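Local coordinates for protein carbon monoxide dehydrogenase (Thermococcus sp. AM4, PDB 6T7J) that probably catalyses the reversible oxidation of carbon monoxide to carbon dioxide at a metal cluster, seen here without nickel and in a broken form, at residues Leu189-Ala192 against Cys198-Met201; Leu224-Ser229 against Ala560-Thr565; Lys181-Ala186 against Phe567-Val572. All coordinates share one frame; numbering follows the deposited sequence.

Interaction 1: Leu189-Ala192 against Cys198-Met201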
ATOM      1  N   LEU A 189     -10.246 -14.608  -7.059  1.00 44.10           N
ATOM      2  CA  LEU A 189     -11.107 -14.606  -5.885  1.00 43.41           C
ATOM      3  C   LEU A 189     -10.364 -13.997  -4.703  1.00 45.35           C
ATOM      4  O   LEU A 189      -9.287 -14.495  -4.335  1.00 42.82           O
ATOM      5  CB  LEU A 189     -11.570 -16.022  -5.549  1.00 42.64           C
ATOM      6  CG  LEU A 189     -12.700 -16.590  -6.411  1.00 48.77           C
ATOM      7  CD1 LEU A 189     -12.922 -18.063  -6.113  1.00 43.55           C
ATOM      8  CD2 LEU A 189     -13.983 -15.801  -6.208  1.00 48.37           C
ATOM      9  N   PRO A 190     -10.876 -12.933  -4.092  1.00 43.23           N
ATOM     10  CA  PRO A 190     -10.179 -12.327  -2.954  1.00 40.82           C
ATOM     11  C   PRO A 190     -10.327 -13.165  -1.694  1.00 43.15           C
ATOM     12  O   PRO A 190     -11.359 -13.794  -1.454  1.00 47.97           O
ATOM     13  CB  PRO A 190     -10.866 -10.967  -2.803  1.00 41.77           C
ATOM     14  CG  PRO A 190     -12.239 -11.187  -3.340  1.00 45.12           C
ATOM     15  CD  PRO A 190     -12.112 -12.208  -4.442  1.00 45.87           C
ATOM     16  N   ARG A 191      -9.274 -13.155  -0.878  1.00 45.97           N
ATOM     17  CA  ARG A 191      -9.191 -13.985   0.317  1.00 43.10           C
ATOM     18  C   ARG A 191      -9.343 -13.193   1.607  1.00 45.21           C
ATOM     19  O   ARG A 191     -10.174 -13.538   2.452  1.00 51.52           O
ATOM     20  CB  ARG A 191      -7.859 -14.748   0.318  1.00 46.33           C
ATOM     21  CG  ARG A 191      -7.611 -15.537  -0.961  1.00 45.75           C
ATOM     22  CD  ARG A 191      -6.128 -15.674  -1.258  1.00 47.17           C
ATOM     23  NE  ARG A 191      -5.514 -14.390  -1.576  1.00 45.32           N
ATOM     24  CZ  ARG A 191      -4.250 -14.238  -1.957  1.00 46.06           C
ATOM     25  NH1 ARG A 191      -3.778 -13.028  -2.224  1.00 47.51           N
ATOM     26  NH2 ARG A 191      -3.455 -15.293  -2.068  1.00 48.70           N
ATOM     27  N   ALA A 192      -8.551 -12.138   1.787  1.00 46.43           N
ATOM     28  CA  ALA A 192      -8.694 -11.234   2.921  1.00 45.07           C
ATOM     29  C   ALA A 192      -8.258  -9.849   2.466  1.00 42.76           C
ATOM     30  O   ALA A 192      -7.219  -9.712   1.813  1.00 46.40           O
ATOM     31  CB  ALA A 192      -7.864 -11.700   4.122  1.00 47.64           C
ATOM     32  N   CYS A 198      -1.910  -5.418   0.968  1.00 44.31           N
ATOM     33  CA  CYS A 198      -0.500  -5.611   1.282  1.00 39.23           C
ATOM     34  C   CYS A 198       0.216  -6.375   0.173  1.00 48.05           C
ATOM     35  O   CYS A 198       1.385  -6.099  -0.124  1.00 41.68           O
ATOM     36  CB  CYS A 198      -0.372  -6.327   2.627  1.00 43.65           C
ATOM     37  SG  CYS A 198       1.205  -7.126   2.934  1.00 51.14           S
ATOM     38  N   GLU A 199      -0.475  -7.321  -0.472  1.00 48.46           N
ATOM     39  CA  GLU A 199       0.142  -8.050  -1.575  1.00 43.08           C
ATOM     40  C   GLU A 199       0.347  -7.155  -2.785  1.00 46.02           C
ATOM     41  O   GLU A 199       1.318  -7.340  -3.525  1.00 43.24           O
ATOM     42  CB  GLU A 199      -0.692  -9.272  -1.967  1.00 44.26           C
ATOM     43  CG  GLU A 199      -0.157  -9.986  -3.214  1.00 44.44           C
ATOM     44  CD  GLU A 199      -0.693 -11.394  -3.385  1.00 46.72           C
ATOM     45  OE1 GLU A 199      -0.518 -11.963  -4.484  1.00 45.27           O
ATOM     46  OE2 GLU A 199      -1.284 -11.932  -2.425  1.00 48.90           O
ATOM     47  N   CYS A 200      -0.543  -6.190  -3.023  1.00 43.34           N
ATOM     48  CA  CYS A 200      -0.254  -5.231  -4.085  1.00 46.65           C
ATOM     49  C   CYS A 200       0.989  -4.417  -3.735  1.00 44.20           C
ATOM     50  O   CYS A 200       1.882  -4.236  -4.569  1.00 45.57           O
ATOM     51  CB  CYS A 200      -1.446  -4.306  -4.345  1.00 46.99           C
ATOM     52  SG  CYS A 200      -2.950  -5.059  -4.995  1.00 50.88           S
ATOM     53  N   MET A 201       1.073  -3.946  -2.486  1.00 45.48           N
ATOM     54  CA  MET A 201       2.263  -3.191  -2.087  1.00 38.60           C
ATOM     55  C   MET A 201       3.534  -4.032  -2.198  1.00 45.36           C
ATOM     56  O   MET A 201       4.621  -3.488  -2.423  1.00 45.89           O
ATOM     57  CB  MET A 201       2.100  -2.647  -0.668  1.00 40.04           C
ATOM     58  CG  MET A 201       1.047  -1.553  -0.550  1.00 43.03           C
ATOM     59  SD  MET A 201       1.107  -0.380  -1.923  1.00 44.51           S
ATOM     60  CE  MET A 201       2.673   0.438  -1.603  1.00 41.58           C
TER

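Interaction 2: Leu224-Ser229 against Ala560-Thr565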
ATOM      1  N   LEU A 224     -11.986  -6.570  -6.210  1.00 43.40           N
ATOM      2  CA  LEU A 224     -13.100  -7.416  -5.794  1.00 41.98           C
ATOM      3  C   LEU A 224     -13.189  -7.497  -4.276  1.00 45.18           C
ATOM      4  O   LEU A 224     -14.290  -7.490  -3.712  1.00 43.79           O
ATOM      5  CB  LEU A 224     -12.963  -8.808  -6.407  1.00 41.48           C
ATOM      6  CG  LEU A 224     -13.229  -8.885  -7.911  1.00 44.45           C
ATOM      7  CD1 LEU A 224     -13.072 -10.314  -8.420  1.00 38.46           C
ATOM      8  CD2 LEU A 224     -14.608  -8.336  -8.238  1.00 40.68           C
ATOM      9  N   ALA A 225     -12.038  -7.578  -3.598  1.00 37.02           N
ATOM     10  CA  ALA A 225     -12.038  -7.493  -2.140  1.00 40.64           C
ATOM     11  C   ALA A 225     -12.667  -6.191  -1.659  1.00 43.50           C
ATOM     12  O   ALA A 225     -13.309  -6.161  -0.604  1.00 43.45           O
ATOM     13  CB  ALA A 225     -10.616  -7.625  -1.596  1.00 38.71           C
ATOM     14  N   ASP A 226     -12.487  -5.106  -2.413  1.00 41.49           N
ATOM     15  CA  ASP A 226     -13.142  -3.848  -2.060  1.00 38.91           C
ATOM     16  C   ASP A 226     -14.650  -3.929  -2.282  1.00 47.59           C
ATOM     17  O   ASP A 226     -15.440  -3.807  -1.338  1.00 43.50           O
ATOM     18  CB  ASP A 226     -12.540  -2.693  -2.867  1.00 42.00           C
ATOM     19  CG  ASP A 226     -13.186  -1.341  -2.550  1.00 45.66           C
ATOM     20  OD1 ASP A 226     -14.061  -1.265  -1.660  1.00 41.71           O
ATOM     21  OD2 ASP A 226     -12.808  -0.339  -3.197  1.00 45.48           O
ATOM     22  N   GLY A 227     -15.067  -4.134  -3.533  1.00 46.19           N
ATOM     23  CA  GLY A 227     -16.458  -3.904  -3.891  1.00 42.27           C
ATOM     24  C   GLY A 227     -17.413  -4.908  -3.275  1.00 45.02           C
ATOM     25  O   GLY A 227     -18.456  -4.536  -2.732  1.00 46.80           O
ATOM     26  N   TRP A 228     -17.076  -6.192  -3.356  1.00 45.76           N
ATOM     27  CA  TRP A 228     -17.965  -7.254  -2.909  1.00 47.96           C
ATOM     28  C   TRP A 228     -17.762  -7.632  -1.445  1.00 52.03           C
ATOM     29  O   TRP A 228     -18.330  -8.631  -0.993  1.00 53.36           O
ATOM     30  CB  TRP A 228     -17.790  -8.486  -3.798  1.00 44.87           C
ATOM     31  CG  TRP A 228     -18.490  -8.359  -5.116  1.00 55.29           C
ATOM     32  CD1 TRP A 228     -17.925  -8.042  -6.317  1.00 51.93           C
ATOM     33  CD2 TRP A 228     -19.890  -8.533  -5.363  1.00 56.42           C
ATOM     34  NE1 TRP A 228     -18.887  -8.013  -7.298  1.00 52.13           N
ATOM     35  CE2 TRP A 228     -20.102  -8.310  -6.738  1.00 55.55           C
ATOM     36  CE3 TRP A 228     -20.984  -8.861  -4.556  1.00 54.30           C
ATOM     37  CZ2 TRP A 228     -21.363  -8.403  -7.324  1.00 52.69           C
ATOM     38  CZ3 TRP A 228     -22.236  -8.949  -5.139  1.00 52.58           C
ATOM     39  CH2 TRP A 228     -22.415  -8.723  -6.509  1.00 49.80           C
ATOM     40  N   SER A 229     -16.978  -6.860  -0.695  1.00 44.87           N
ATOM     41  CA  SER A 229     -16.754  -7.174   0.711  1.00 46.52           C
ATOM     42  C   SER A 229     -16.638  -5.908   1.549  1.00 45.06           C
ATOM     43  O   SER A 229     -17.551  -5.584   2.314  1.00 45.18           O
ATOM     44  CB  SER A 229     -15.501  -8.035   0.872  1.00 46.13           C
ATOM     45  OG  SER A 229     -15.266  -8.338   2.235  1.00 52.61           O
ATOM     46  N   ALA A 560     -11.783   5.825  -6.844  1.00 44.83           N
ATOM     47  CA  ALA A 560     -12.483   5.699  -8.119  1.00 40.16           C
ATOM     48  C   ALA A 560     -11.831   4.644  -8.999  1.00 44.02           C
ATOM     49  O   ALA A 560     -12.521   3.927  -9.735  1.00 40.66           O
ATOM     50  CB  ALA A 560     -12.519   7.048  -8.836  1.00 39.79           C
ATOM     51  N   VAL A 561     -10.502   4.527  -8.937  1.00 42.86           N
ATOM     52  CA  VAL A 561      -9.817   3.495  -9.709  1.00 39.93           C
ATOM     53  C   VAL A 561     -10.220   2.113  -9.217  1.00 45.34           C
ATOM     54  O   VAL A 561     -10.513   1.213 -10.016  1.00 44.19           O
ATOM     55  CB  VAL A 561      -8.294   3.696  -9.647  1.00 42.01           C
ATOM     56  CG1 VAL A 561      -7.588   2.631 -10.475  1.00 44.81           C
ATOM     57  CG2 VAL A 561      -7.924   5.090 -10.128  1.00 42.53           C
ATOM     58  N   SER A 562     -10.252   1.921  -7.894  1.00 42.20           N
ATOM     59  CA  SER A 562     -10.695   0.638  -7.355  1.00 45.60           C
ATOM     60  C   SER A 562     -12.139   0.339  -7.751  1.00 44.22           C
ATOM     61  O   SER A 562     -12.472  -0.799  -8.107  1.00 42.11           O
ATOM     62  CB  SER A 562     -10.547   0.621  -5.834  1.00 42.04           C
ATOM     63  OG  SER A 562     -11.010  -0.608  -5.302  1.00 46.04           O
ATOM     64  N   ILE A 563     -13.006   1.354  -7.696  1.00 42.62           N
ATOM     65  CA  ILE A 563     -14.417   1.159  -8.027  1.00 44.03           C
ATOM     66  C   ILE A 563     -14.571   0.758  -9.490  1.00 45.10           C
ATOM     67  O   ILE A 563     -15.294  -0.190  -9.819  1.00 40.34           O
ATOM     68  CB  ILE A 563     -15.227   2.427  -7.706  1.00 44.60           C
ATOM     69  CG1 ILE A 563     -15.340   2.627  -6.195  1.00 43.35           C
ATOM     70  CG2 ILE A 563     -16.609   2.349  -8.335  1.00 41.20           C
ATOM     71  CD1 ILE A 563     -15.740   4.031  -5.798  1.00 45.11           C
ATOM     72  N   GLY A 564     -13.906   1.485 -10.390  1.00 42.62           N
ATOM     73  CA  GLY A 564     -13.979   1.140 -11.799  1.00 40.42           C
ATOM     74  C   GLY A 564     -13.423  -0.240 -12.082  1.00 48.54           C
ATOM     75  O   GLY A 564     -13.973  -0.991 -12.895  1.00 45.51           O
ATOM     76  N   THR A 565     -12.336  -0.606 -11.394  1.00 44.75           N
ATOM     77  CA  THR A 565     -11.746  -1.919 -11.617  1.00 44.72           C
ATOM     78  C   THR A 565     -12.676  -3.032 -11.150  1.00 44.21           C
ATOM     79  O   THR A 565     -12.806  -4.055 -11.830  1.00 41.58           O
ATOM     80  CB  THR A 565     -10.390  -2.022 -10.918  1.00 43.83           C
ATOM     81  OG1 THR A 565      -9.532  -0.974 -11.386  1.00 37.99           O
ATOM     82  CG2 THR A 565      -9.742  -3.369 -11.215  1.00 34.96           C
TER

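Interaction 3: Lys181-Ala186 against Phe567-Val572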
ATOM      1  N   LYS A 181     -17.842 -18.370 -10.549  1.00 54.97           N
ATOM      2  CA  LYS A 181     -17.143 -19.278 -11.440  1.00 54.21           C
ATOM      3  C   LYS A 181     -16.182 -18.527 -12.356  1.00 57.05           C
ATOM      4  O   LYS A 181     -15.081 -19.012 -12.644  1.00 55.02           O
ATOM      5  CB  LYS A 181     -18.162 -20.076 -12.253  1.00 54.08           C
ATOM      6  CG  LYS A 181     -17.560 -21.145 -13.138  1.00 64.67           C
ATOM      7  CD  LYS A 181     -16.794 -22.171 -12.319  1.00 69.42           C
ATOM      8  CE  LYS A 181     -15.428 -22.456 -12.927  1.00 60.19           C
ATOM      9  NZ  LYS A 181     -15.535 -23.089 -14.274  1.00 53.65           N
ATOM     10  N   VAL A 182     -16.585 -17.338 -12.815  1.00 56.23           N
ATOM     11  CA  VAL A 182     -15.704 -16.510 -13.638  1.00 50.01           C
ATOM     12  C   VAL A 182     -14.434 -16.162 -12.872  1.00 50.45           C
ATOM     13  O   VAL A 182     -13.313 -16.368 -13.358  1.00 53.13           O
ATOM     14  CB  VAL A 182     -16.444 -15.240 -14.097  1.00 53.17           C
ATOM     15  CG1 VAL A 182     -15.455 -14.185 -14.564  1.00 49.04           C
ATOM     16  CG2 VAL A 182     -17.440 -15.571 -15.195  1.00 50.33           C
ATOM     17  N   TRP A 183     -14.593 -15.624 -11.659  1.00 49.73           N
ATOM     18  CA  TRP A 183     -13.444 -15.244 -10.844  1.00 50.94           C
ATOM     19  C   TRP A 183     -12.600 -16.452 -10.465  1.00 52.07           C
ATOM     20  O   TRP A 183     -11.376 -16.333 -10.329  1.00 49.18           O
ATOM     21  CB  TRP A 183     -13.912 -14.516  -9.586  1.00 46.73           C
ATOM     22  CG  TRP A 183     -14.681 -13.261  -9.852  1.00 44.72           C
ATOM     23  CD1 TRP A 183     -14.504 -12.398 -10.893  1.00 40.07           C
ATOM     24  CD2 TRP A 183     -15.745 -12.720  -9.058  1.00 42.25           C
ATOM     25  NE1 TRP A 183     -15.392 -11.355 -10.798  1.00 44.51           N
ATOM     26  CE2 TRP A 183     -16.166 -11.530  -9.680  1.00 45.38           C
ATOM     27  CE3 TRP A 183     -16.381 -13.128  -7.882  1.00 49.43           C
ATOM     28  CZ2 TRP A 183     -17.196 -10.742  -9.165  1.00 47.24           C
ATOM     29  CZ3 TRP A 183     -17.404 -12.345  -7.373  1.00 48.72           C
ATOM     30  CH2 TRP A 183     -17.801 -11.166  -8.014  1.00 47.22           C
ATOM     31  N   GLU A 184     -13.229 -17.617 -10.283  1.00 50.78           N
ATOM     32  CA  GLU A 184     -12.474 -18.822  -9.961  1.00 50.20           C
ATOM     33  C   GLU A 184     -11.617 -19.264 -11.141  1.00 49.12           C
ATOM     34  O   GLU A 184     -10.438 -19.597 -10.973  1.00 49.07           O
ATOM     35  CB  GLU A 184     -13.432 -19.934  -9.535  1.00 56.08           C
ATOM     36  CG  GLU A 184     -12.765 -21.260  -9.220  1.00 55.05           C
ATOM     37  CD  GLU A 184     -13.771 -22.336  -8.861  1.00 69.34           C
ATOM     38  OE1 GLU A 184     -13.385 -23.523  -8.815  1.00 77.87           O
ATOM     39  OE2 GLU A 184     -14.950 -21.994  -8.623  1.00 69.98           O
ATOM     40  N   LYS A 185     -12.195 -19.274 -12.346  1.00 50.74           N
ATOM     41  CA  LYS A 185     -11.419 -19.615 -13.536  1.00 51.67           C
ATOM     42  C   LYS A 185     -10.285 -18.620 -13.753  1.00 50.01           C
ATOM     43  O   LYS A 185      -9.166 -19.008 -14.112  1.00 45.93           O
ATOM     44  CB  LYS A 185     -12.332 -19.673 -14.763  1.00 51.49           C
ATOM     45  CG  LYS A 185     -11.828 -20.589 -15.870  1.00 57.79           C
ATOM     46  CD  LYS A 185     -11.863 -19.904 -17.232  1.00 66.82           C
ATOM     47  CE  LYS A 185     -10.601 -19.085 -17.487  1.00 66.54           C
ATOM     48  NZ  LYS A 185      -9.374 -19.929 -17.553  1.00 58.78           N
ATOM     49  N   ALA A 186     -10.552 -17.331 -13.528  1.00 53.88           N
ATOM     50  CA  ALA A 186      -9.504 -16.324 -13.651  1.00 51.24           C
ATOM     51  C   ALA A 186      -8.518 -16.366 -12.490  1.00 54.49           C
ATOM     52  O   ALA A 186      -7.400 -15.855 -12.623  1.00 51.05           O
ATOM     53  CB  ALA A 186     -10.123 -14.931 -13.758  1.00 50.63           C
ATOM     54  N   PHE A 567     -15.939  -2.776 -10.907  1.00 44.14           N
ATOM     55  CA  PHE A 567     -17.034  -2.800 -11.867  1.00 44.20           C
ATOM     56  C   PHE A 567     -16.660  -3.656 -13.068  1.00 45.19           C
ATOM     57  O   PHE A 567     -17.370  -4.608 -13.412  1.00 44.32           O
ATOM     58  CB  PHE A 567     -17.401  -1.379 -12.294  1.00 47.71           C
ATOM     59  CG  PHE A 567     -18.399  -0.715 -11.386  1.00 51.88           C
ATOM     60  CD1 PHE A 567     -19.205  -1.474 -10.554  1.00 49.44           C
ATOM     61  CD2 PHE A 567     -18.526   0.662 -11.360  1.00 54.18           C
ATOM     62  CE1 PHE A 567     -20.121  -0.872  -9.715  1.00 49.44           C
ATOM     63  CE2 PHE A 567     -19.443   1.271 -10.521  1.00 55.02           C
ATOM     64  CZ  PHE A 567     -20.241   0.503  -9.699  1.00 51.74           C
ATOM     65  N   VAL A 568     -15.516  -3.358 -13.692  1.00 42.20           N
ATOM     66  CA  VAL A 568     -15.033  -4.182 -14.801  1.00 42.67           C
ATOM     67  C   VAL A 568     -15.020  -5.653 -14.402  1.00 44.78           C
ATOM     68  O   VAL A 568     -15.598  -6.507 -15.084  1.00 46.38           O
ATOM     69  CB  VAL A 568     -13.641  -3.710 -15.258  1.00 48.91           C
ATOM     70  CG1 VAL A 568     -13.030  -4.719 -16.218  1.00 46.60           C
ATOM     71  CG2 VAL A 568     -13.730  -2.338 -15.915  1.00 43.67           C
ATOM     72  N   ALA A 569     -14.396  -5.960 -13.261  1.00 46.59           N
ATOM     73  CA  ALA A 569     -14.273  -7.344 -12.810  1.00 45.48           C
ATOM     74  C   ALA A 569     -15.627  -7.977 -12.527  1.00 47.34           C
ATOM     75  O   ALA A 569     -15.771  -9.200 -12.628  1.00 45.59           O
ATOM     76  CB  ALA A 569     -13.389  -7.409 -11.564  1.00 45.75           C
ATOM     77  N   SER A 570     -16.624  -7.173 -12.160  1.00 48.76           N
ATOM     78  CA  SER A 570     -17.984  -7.671 -12.008  1.00 46.73           C
ATOM     79  C   SER A 570     -18.679  -7.884 -13.346  1.00 47.30           C
ATOM     80  O   SER A 570     -19.814  -8.369 -13.366  1.00 52.79           O
ATOM     81  CB  SER A 570     -18.805  -6.710 -11.145  1.00 46.57           C
ATOM     82  OG  SER A 570     -18.141  -6.439  -9.924  1.00 48.91           O
ATOM     83  N   GLY A 571     -18.035  -7.528 -14.453  1.00 46.22           N
ATOM     84  CA  GLY A 571     -18.548  -7.817 -15.772  1.00 46.75           C
ATOM     85  C   GLY A 571     -19.258  -6.686 -16.483  1.00 49.19           C
ATOM     86  O   GLY A 571     -19.864  -6.931 -17.532  1.00 46.60           O
ATOM     87  N   VAL A 572     -19.204  -5.460 -15.965  1.00 46.60           N
ATOM     88  CA  VAL A 572     -19.896  -4.332 -16.582  1.00 46.79           C
ATOM     89  C   VAL A 572     -18.903  -3.510 -17.389  1.00 50.79           C
ATOM     90  O   VAL A 572     -17.804  -3.191 -16.913  1.00 48.02           O
ATOM     91  CB  VAL A 572     -20.624  -3.462 -15.539  1.00 46.87           C
ATOM     92  CG1 VAL A 572     -19.748  -3.153 -14.368  1.00 50.64           C
ATOM     93  CG2 VAL A 572     -21.097  -2.168 -16.163  1.00 49.36           C
TER

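Interaction 1: Leu189-Ala192 against Cys198-Met201
Two side chains, set by different first torsions, meet across this contact: Arg191 places CG opposite its own carbonyl carbon (chi1 -53°), while Glu199 turns CG opposite its backbone nitrogen (chi1 174°) and then runs out extended to the carboxylate. The arginine chain bends at chi3 (-67°), and that bend swings the guanidinium toward the helix that carries the glutamate. The two chains cross at about a right angle, and one terminal nitrogen meets one carboxylate oxygen instead of two pairs lying side by side.

The resulting salt bridge runs from Arg191 NH1 to Glu199 OE2 at 2.7 Å and is also a hydrogen bond. Glu199 OE2 lies close to the guanidinium plane, at its edge, but the donor approaches from above the carboxylate plane. With the two planes steeply inclined to each other, this is a single-point grip, and the second carboxylate oxygen, OE1, lies 4.1 Å from Arg191 NH1.

Both ends have other charged partners. Glu199 OE1 forms a salt bridge with Arg203, and Arg191 NE forms one with Glu196, so each charge has a second partner of opposite sign in a small buried network. Such neighbours would be expected to favour the ionised form of Glu199 and to limit rotation of the guanidinium.

Residues 189-192 form the connection between helix 177-186 and helix 193-203, with Ala192 at the N-cap position of the latter. The salt bridge therefore ties the approach to a helix onto that helix's own second turn. Helix 212-242 packs against the pair through Arg221 and His218, Cys200 touches helix 81-115, and Lys365 of the second subunit packs on Glu199, which places the contact at the dimer interface.

Interaction 2: Leu224-Ser229 against Ala560-Thr565
Asp226 and Ser562 meet through a hydrogen bond between side chains, the one direct contact between these two helical segments. The Ser562 hydroxyl donates to Asp226, with OG 2.8 Å from OD2, and it uses the anti lone pair of that oxygen, the one pointing away from OD1. Each residue holds its polar group opposite its own backbone nitrogen (chi1 180° for Asp226 and 178° for Ser562), so both side chains reach into the gap between helices whose nearest CA atoms, those of Asp226 and Ser562, are 7.4 Å apart.

Hydrogen bonds within a helix form the second group. Thr565 OG1 donates to the carbonyl oxygen of Val561 at 2.8 Å, one turn back, and the backbone nitrogen of Thr565 reaches the same Val561 O at 2.9 Å. The two donors come to that oxygen from opposite faces of its plane.

Further polar partners surround the carboxylate. His100, on helix 81-115, also hydrogen-bonds to Asp226 OD2, while Ser231 bonds to OD1.

The contact joins helix 212-242 to helix 558-569, whose start bears the cluster-pocket residue Lys559 just after Ser557, and the side chain of Ser562 lies about 10 Å from the broken Fe4S4 cluster. In chemical terms, a buried carboxylate is served by hydroxyl and imidazole groups; two partners on OD2 and Ser231 on OD1 probably hold it in one rotation.

Interaction 3: Lys181-Ala186 against Phe567-Val572
The indole of Trp183 points its N-H edge at the end of helix 558-569, meeting the carbonyl of Ala569 instead of laying a ring face against it. Its CG, anti to the carbonyl carbon (chi1 -60°), carries the ring across to the helix end. NE1 donates to Ala569 O at 2.9 Å along an almost straight path, with an angle of 174° at the hydrogen. The oxygen lies practically in the ring plane, yet from the carbonyl's side the donor stands well above the plane of the C=O group, so the flat groups do not share a plane. Farther along the same edge, CZ2 passes 4.3 Å from the CA of Ser570.

The receiving backbone is the C-terminal end of a helix closed by a Schellman motif: Gly571, at positive phi (100°), follows the last turn, and two bonds reach back into it, Gly571 N to Val568 O and Val572 N to Phe567 O. Trp183 thus supplies a side-chain donor to a carbonyl at the helix end. The hydroxyl of Ser570, whose CB points away from residues 181-186, bonds to the carbonyl of Tyr566. Arg179, one turn before Trp183, adds a weak hydrogen bond to Ala569 O.

All three contacts are buried and polar, and each rests on one direct hydrogen bond, but their chemistry differs with place. Interaction 2 lies deepest, its centre about 11 Å from the centre of the chain, against 22 and 21 Å for interactions 1 and 3. It pairs a hydroxyl with a carboxylate, interaction 1 joins full charges close to the second subunit, and interaction 3 uses a neutral indole donor and a backbone carbonyl. Interactions 2 and 3 share helix 558-569 and meet directly where Trp228 packs edge-to-face with Trp183 and probably hydrogen-bonds through NE1 to Ser570 OG. Interaction 1 joins them by nonpolar packing, Pro190 on Ala225 and Leu189 on Trp183.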